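Local coordinates for protein N-acetyl-L-2,4-diaminobutyric acid deacetylase (Ruegeria pomeroyi, PDB 6TWL) that probably removes the acetyl group from N-acetyl-L-2,4-diaminobutyrate during ectoine breakdown, as a zinc-dependent amide hydrolase, at residues T247-D255 against D320-T328. Residues are numbered along the deposited sequence; the frame is centred on the assembly and turned at random.
Sequences TVNLTMPDD and DCVAVVGVT
V327, L250 and M252 bury the most surface where the two segments meet. At V327 the main chain makes the link: its N donates to T251 O at 2.9 Å, with 167° at the hydrogen and the donor in the plane of the carbonyl. The isopropyl group lies beside that bond. With CG1 anti to the backbone N (chi1 -173°), CG2 is directed at the proline ring, and P253 CD meets V327 CG2 at 3.5 Å, tighter than ordinary van der Waals contact. End to end, 249-253 and 324-328 run 116° apart, and the contact joins the edge strand 248-251 of the mixed sheet, in the fold of the succinylglutamate desuccinylase/aspartoacylase family, to strand 321-326, the last in the chain, which belongs to a separate antiparallel sheet. L250 offers its backbone, CA lying 3.6 Å from V327 O in a CA-H...O contact, and its CD2 methyl, 4.0 Å from G326 O; its side chain also packs on I308. M252 reaches along strand 321-326 by its sulfur, SD being 4.2 Å from V324 CG1. The side chains of M252 and V324 also touch F258, and that of M252 lies about 8 Å from the side chain of E209, a zinc ligand of this protein although no zinc is bound in this model.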
ATOM      1  N   THR A 247       5.369  -5.832 -18.039  1.00 90.54           N
ATOM      2  CA  THR A 247       4.386  -5.932 -16.977  1.00 82.62           C
ATOM      3  C   THR A 247       3.230  -6.790 -17.465  1.00 79.01           C
ATOM      4  O   THR A 247       2.969  -6.882 -18.668  1.00 79.31           O
ATOM      5  CB  THR A 247       3.889  -4.552 -16.558  1.00 81.46           C
ATOM      6  OG1 THR A 247       3.042  -4.674 -15.408  1.00 78.62           O
ATOM      7  CG2 THR A 247       3.129  -3.933 -17.708  1.00 81.45           C
ATOM      8  N   VAL A 248       2.538  -7.417 -16.519  1.00 79.46           N
ATOM      9  CA  VAL A 248       1.403  -8.283 -16.816  1.00 84.05           C
ATOM     10  C   VAL A 248       0.168  -7.662 -16.184  1.00 84.92           C
ATOM     11  O   VAL A 248       0.137  -7.424 -14.970  1.00 82.69           O
ATOM     12  CB  VAL A 248       1.627  -9.714 -16.305  1.00 87.62           C
ATOM     13  CG1 VAL A 248       0.370 -10.545 -16.494  1.00 89.51           C
ATOM     14  CG2 VAL A 248       2.807 -10.350 -17.025  1.00 87.38           C
ATOM     15  N   ASN A 249      -0.846  -7.397 -17.004  1.00 82.15           N
ATOM     16  CA  ASN A 249      -2.048  -6.717 -16.543  1.00 84.44           C
ATOM     17  C   ASN A 249      -3.082  -7.736 -16.086  1.00 89.28           C
ATOM     18  O   ASN A 249      -3.406  -8.678 -16.816  1.00 91.26           O
ATOM     19  CB  ASN A 249      -2.611  -5.823 -17.646  1.00 86.46           C
ATOM     20  CG  ASN A 249      -1.865  -4.506 -17.758  1.00 91.87           C
ATOM     21  OD1 ASN A 249      -2.188  -3.537 -17.070  1.00 96.74           O
ATOM     22  ND2 ASN A 249      -0.851  -4.470 -18.613  1.00 98.15           N
ATOM     23  N   LEU A 250      -3.596  -7.539 -14.874  1.00 87.96           N
ATOM     24  CA  LEU A 250      -4.466  -8.502 -14.221  1.00 84.38           C
ATOM     25  C   LEU A 250      -5.697  -7.806 -13.663  1.00 80.41           C
ATOM     26  O   LEU A 250      -5.667  -6.617 -13.331  1.00 83.41           O
ATOM     27  CB  LEU A 250      -3.742  -9.232 -13.086  1.00 82.72           C
ATOM     28  CG  LEU A 250      -2.412  -9.890 -13.447  1.00 84.00           C
ATOM     29  CD1 LEU A 250      -1.578 -10.092 -12.199  1.00 85.12           C
ATOM     30  CD2 LEU A 250      -2.648 -11.211 -14.162  1.00 85.62           C
ATOM     31  N   THR A 251      -6.784  -8.567 -13.569  1.00 75.68           N
ATOM     32  CA  THR A 251      -8.017  -8.124 -12.941  1.00 78.27           C
ATOM     33  C   THR A 251      -8.503  -9.209 -11.992  1.00 76.56           C
ATOM     34  O   THR A 251      -8.240 -10.397 -12.196  1.00 78.24           O
ATOM     35  CB  THR A 251      -9.118  -7.818 -13.975  1.00 84.57           C
ATOM     36  OG1 THR A 251      -9.573  -9.040 -14.567  1.00 92.46           O
ATOM     37  CG2 THR A 251      -8.602  -6.890 -15.069  1.00 83.32           C
ATOM     38  N   MET A 252      -9.209  -8.786 -10.942  1.00 81.97           N
ATOM     39  CA  MET A 252      -9.881  -9.687 -10.008  1.00 86.98           C
ATOM     40  C   MET A 252     -11.371  -9.379 -10.093  1.00 86.81           C
ATOM     41  O   MET A 252     -11.919  -8.658  -9.246  1.00 86.13           O
ATOM     42  CB  MET A 252      -9.355  -9.523  -8.585  1.00 85.96           C
ATOM     43  CG  MET A 252      -7.977 -10.116  -8.344  1.00 92.18           C
ATOM     44  SD  MET A 252      -7.126  -9.233  -7.028  1.00 90.90           S
ATOM     45  CE  MET A 252      -8.478  -8.984  -5.885  1.00 97.51           C
ATOM     46  N   PRO A 253     -12.062  -9.914 -11.104  1.00 89.88           N
ATOM     47  CA  PRO A 253     -13.433  -9.482 -11.393  1.00 88.99           C
ATOM     48  C   PRO A 253     -14.524 -10.187 -10.605  1.00 89.52           C
ATOM     49  O   PRO A 253     -15.687  -9.769 -10.693  1.00 87.83           O
ATOM     50  CB  PRO A 253     -13.567  -9.812 -12.885  1.00 90.98           C
ATOM     51  CG  PRO A 253     -12.719 -11.036 -13.055  1.00 88.72           C
ATOM     52  CD  PRO A 253     -11.576 -10.907 -12.075  1.00 88.84           C
ATOM     53  N   ASP A 254     -14.192 -11.223  -9.840  1.00 90.14           N
ATOM     54  CA  ASP A 254     -15.202 -12.103  -9.275  1.00 95.94           C
ATOM     55  C   ASP A 254     -14.718 -12.616  -7.928  1.00 96.43           C
ATOM     56  O   ASP A 254     -13.516 -12.654  -7.653  1.00 94.44           O
ATOM     57  CB  ASP A 254     -15.490 -13.274 -10.229  1.00101.56           C
ATOM     58  CG  ASP A 254     -16.901 -13.808 -10.100  1.00104.23           C
ATOM     59  OD1 ASP A 254     -17.269 -14.267  -8.999  1.00103.52           O
ATOM     60  OD2 ASP A 254     -17.638 -13.779 -11.108  1.00103.81           O
ATOM     61  N   ASP A 255     -15.671 -13.012  -7.081  1.00 99.65           N
ATOM     62  CA  ASP A 255     -15.305 -13.706  -5.852  1.00 99.16           C
ATOM     63  C   ASP A 255     -14.724 -15.084  -6.128  1.00 95.14           C
ATOM     64  O   ASP A 255     -14.137 -15.687  -5.224  1.00100.75           O
ATOM     65  CB  ASP A 255     -16.514 -13.827  -4.924  1.00101.00           C
ATOM     66  CG  ASP A 255     -16.536 -12.751  -3.857  1.00102.33           C
ATOM     67  OD1 ASP A 255     -15.798 -11.754  -4.007  1.00102.77           O
ATOM     68  OD2 ASP A 255     -17.282 -12.904  -2.867  1.00103.16           O
ATOM     69  N   ASP A 320      -8.794 -18.501   6.493  1.00 59.00           N
ATOM     70  CA  ASP A 320      -7.665 -17.903   5.797  1.00 59.30           C
ATOM     71  C   ASP A 320      -7.821 -18.090   4.292  1.00 63.20           C
ATOM     72  O   ASP A 320      -8.389 -19.081   3.823  1.00 64.04           O
ATOM     73  CB  ASP A 320      -6.349 -18.535   6.259  1.00 59.91           C
ATOM     74  CG  ASP A 320      -6.059 -18.293   7.731  1.00 68.77           C
ATOM     75  OD1 ASP A 320      -6.679 -17.389   8.327  1.00 66.34           O
ATOM     76  OD2 ASP A 320      -5.206 -19.017   8.295  1.00 62.75           O
ATOM     77  N   CYS A 321      -7.310 -17.126   3.529  1.00 65.00           N
ATOM     78  CA  CYS A 321      -7.346 -17.215   2.075  1.00 67.78           C
ATOM     79  C   CYS A 321      -6.213 -18.119   1.604  1.00 70.26           C
ATOM     80  O   CYS A 321      -5.039 -17.868   1.905  1.00 63.09           O
ATOM     81  CB  CYS A 321      -7.235 -15.829   1.443  1.00 79.02           C
ATOM     82  SG  CYS A 321      -6.968 -15.839  -0.348  1.00 72.70           S
ATOM     83  N   VAL A 322      -6.566 -19.176   0.868  1.00 73.11           N
ATOM     84  CA  VAL A 322      -5.564 -20.128   0.397  1.00 68.91           C
ATOM     85  C   VAL A 322      -4.719 -19.504  -0.706  1.00 69.34           C
ATOM     86  O   VAL A 322      -3.483 -19.542  -0.663  1.00 58.92           O
ATOM     87  CB  VAL A 322      -6.246 -21.424  -0.074  1.00 63.25           C
ATOM     88  CG1 VAL A 322      -5.266 -22.307  -0.837  1.00 62.77           C
ATOM     89  CG2 VAL A 322      -6.844 -22.169   1.112  1.00 62.38           C
ATOM     90  N   ALA A 323      -5.372 -18.913  -1.705  1.00 64.14           N
ATOM     91  CA  ALA A 323      -4.683 -18.297  -2.829  1.00 67.11           C
ATOM     92  C   ALA A 323      -5.650 -17.372  -3.551  1.00 64.14           C
ATOM     93  O   ALA A 323      -6.871 -17.498  -3.418  1.00 67.64           O
ATOM     94  CB  ALA A 323      -4.126 -19.347  -3.797  1.00 72.92           C
ATOM     95  N   VAL A 324      -5.086 -16.439  -4.316  1.00 62.82           N
ATOM     96  CA  VAL A 324      -5.852 -15.543  -5.177  1.00 61.50           C
ATOM     97  C   VAL A 324      -5.338 -15.690  -6.602  1.00 64.96           C
ATOM     98  O   VAL A 324      -4.127 -15.800  -6.829  1.00 63.76           O
ATOM     99  CB  VAL A 324      -5.762 -14.072  -4.717  1.00 62.43           C
ATOM    100  CG1 VAL A 324      -6.603 -13.180  -5.617  1.00 65.40           C
ATOM    101  CG2 VAL A 324      -6.213 -13.934  -3.275  1.00 60.48           C
ATOM    102  N   VAL A 325      -6.262 -15.692  -7.560  1.00 73.72           N
ATOM    103  CA  VAL A 325      -5.953 -15.845  -8.977  1.00 76.66           C
ATOM    104  C   VAL A 325      -6.349 -14.569  -9.709  1.00 80.71           C
ATOM    105  O   VAL A 325      -7.489 -14.107  -9.585  1.00 73.51           O
ATOM    106  CB  VAL A 325      -6.676 -17.062  -9.583  1.00 80.07           C
ATOM    107  CG1 VAL A 325      -6.045 -17.439 -10.906  1.00 80.41           C
ATOM    108  CG2 VAL A 325      -6.657 -18.238  -8.613  1.00 81.17           C
ATOM    109  N   GLY A 326      -5.415 -14.009 -10.474  1.00 77.34           N
ATOM    110  CA  GLY A 326      -5.682 -12.848 -11.316  1.00 75.75           C
ATOM    111  C   GLY A 326      -5.912 -13.264 -12.756  1.00 78.26           C
ATOM    112  O   GLY A 326      -5.241 -14.162 -13.268  1.00 74.27           O
ATOM    113  N   VAL A 327      -6.866 -12.587 -13.426  1.00 85.00           N
ATOM    114  CA  VAL A 327      -7.395 -13.052 -14.706  1.00 85.44           C
ATOM    115  C   VAL A 327      -6.641 -12.412 -15.870  1.00 88.54           C
ATOM    116  O   VAL A 327      -6.124 -11.294 -15.778  1.00 81.51           O
ATOM    117  CB  VAL A 327      -8.915 -12.793 -14.783  1.00 90.20           C
ATOM    118  CG1 VAL A 327      -9.517 -13.427 -16.028  1.00 97.45           C
ATOM    119  CG2 VAL A 327      -9.590 -13.366 -13.557  1.00 87.53           C
ATOM    120  N   THR A 328      -6.591 -13.151 -16.981  1.00 99.28           N
ATOM    121  CA  THR A 328      -5.810 -12.840 -18.183  1.00104.34           C
ATOM    122  C   THR A 328      -4.343 -12.569 -17.862  1.00110.24           C
ATOM    123  O   THR A 328      -3.534 -13.494 -17.880  1.00112.09           O
ATOM    124  CB  THR A 328      -6.376 -11.637 -18.964  1.00107.64           C
ATOM    125  OG1 THR A 328      -7.775 -11.828 -19.199  1.00112.16           O
ATOM    126  CG2 THR A 328      -5.670 -11.524 -20.310  1.00113.74           C
TER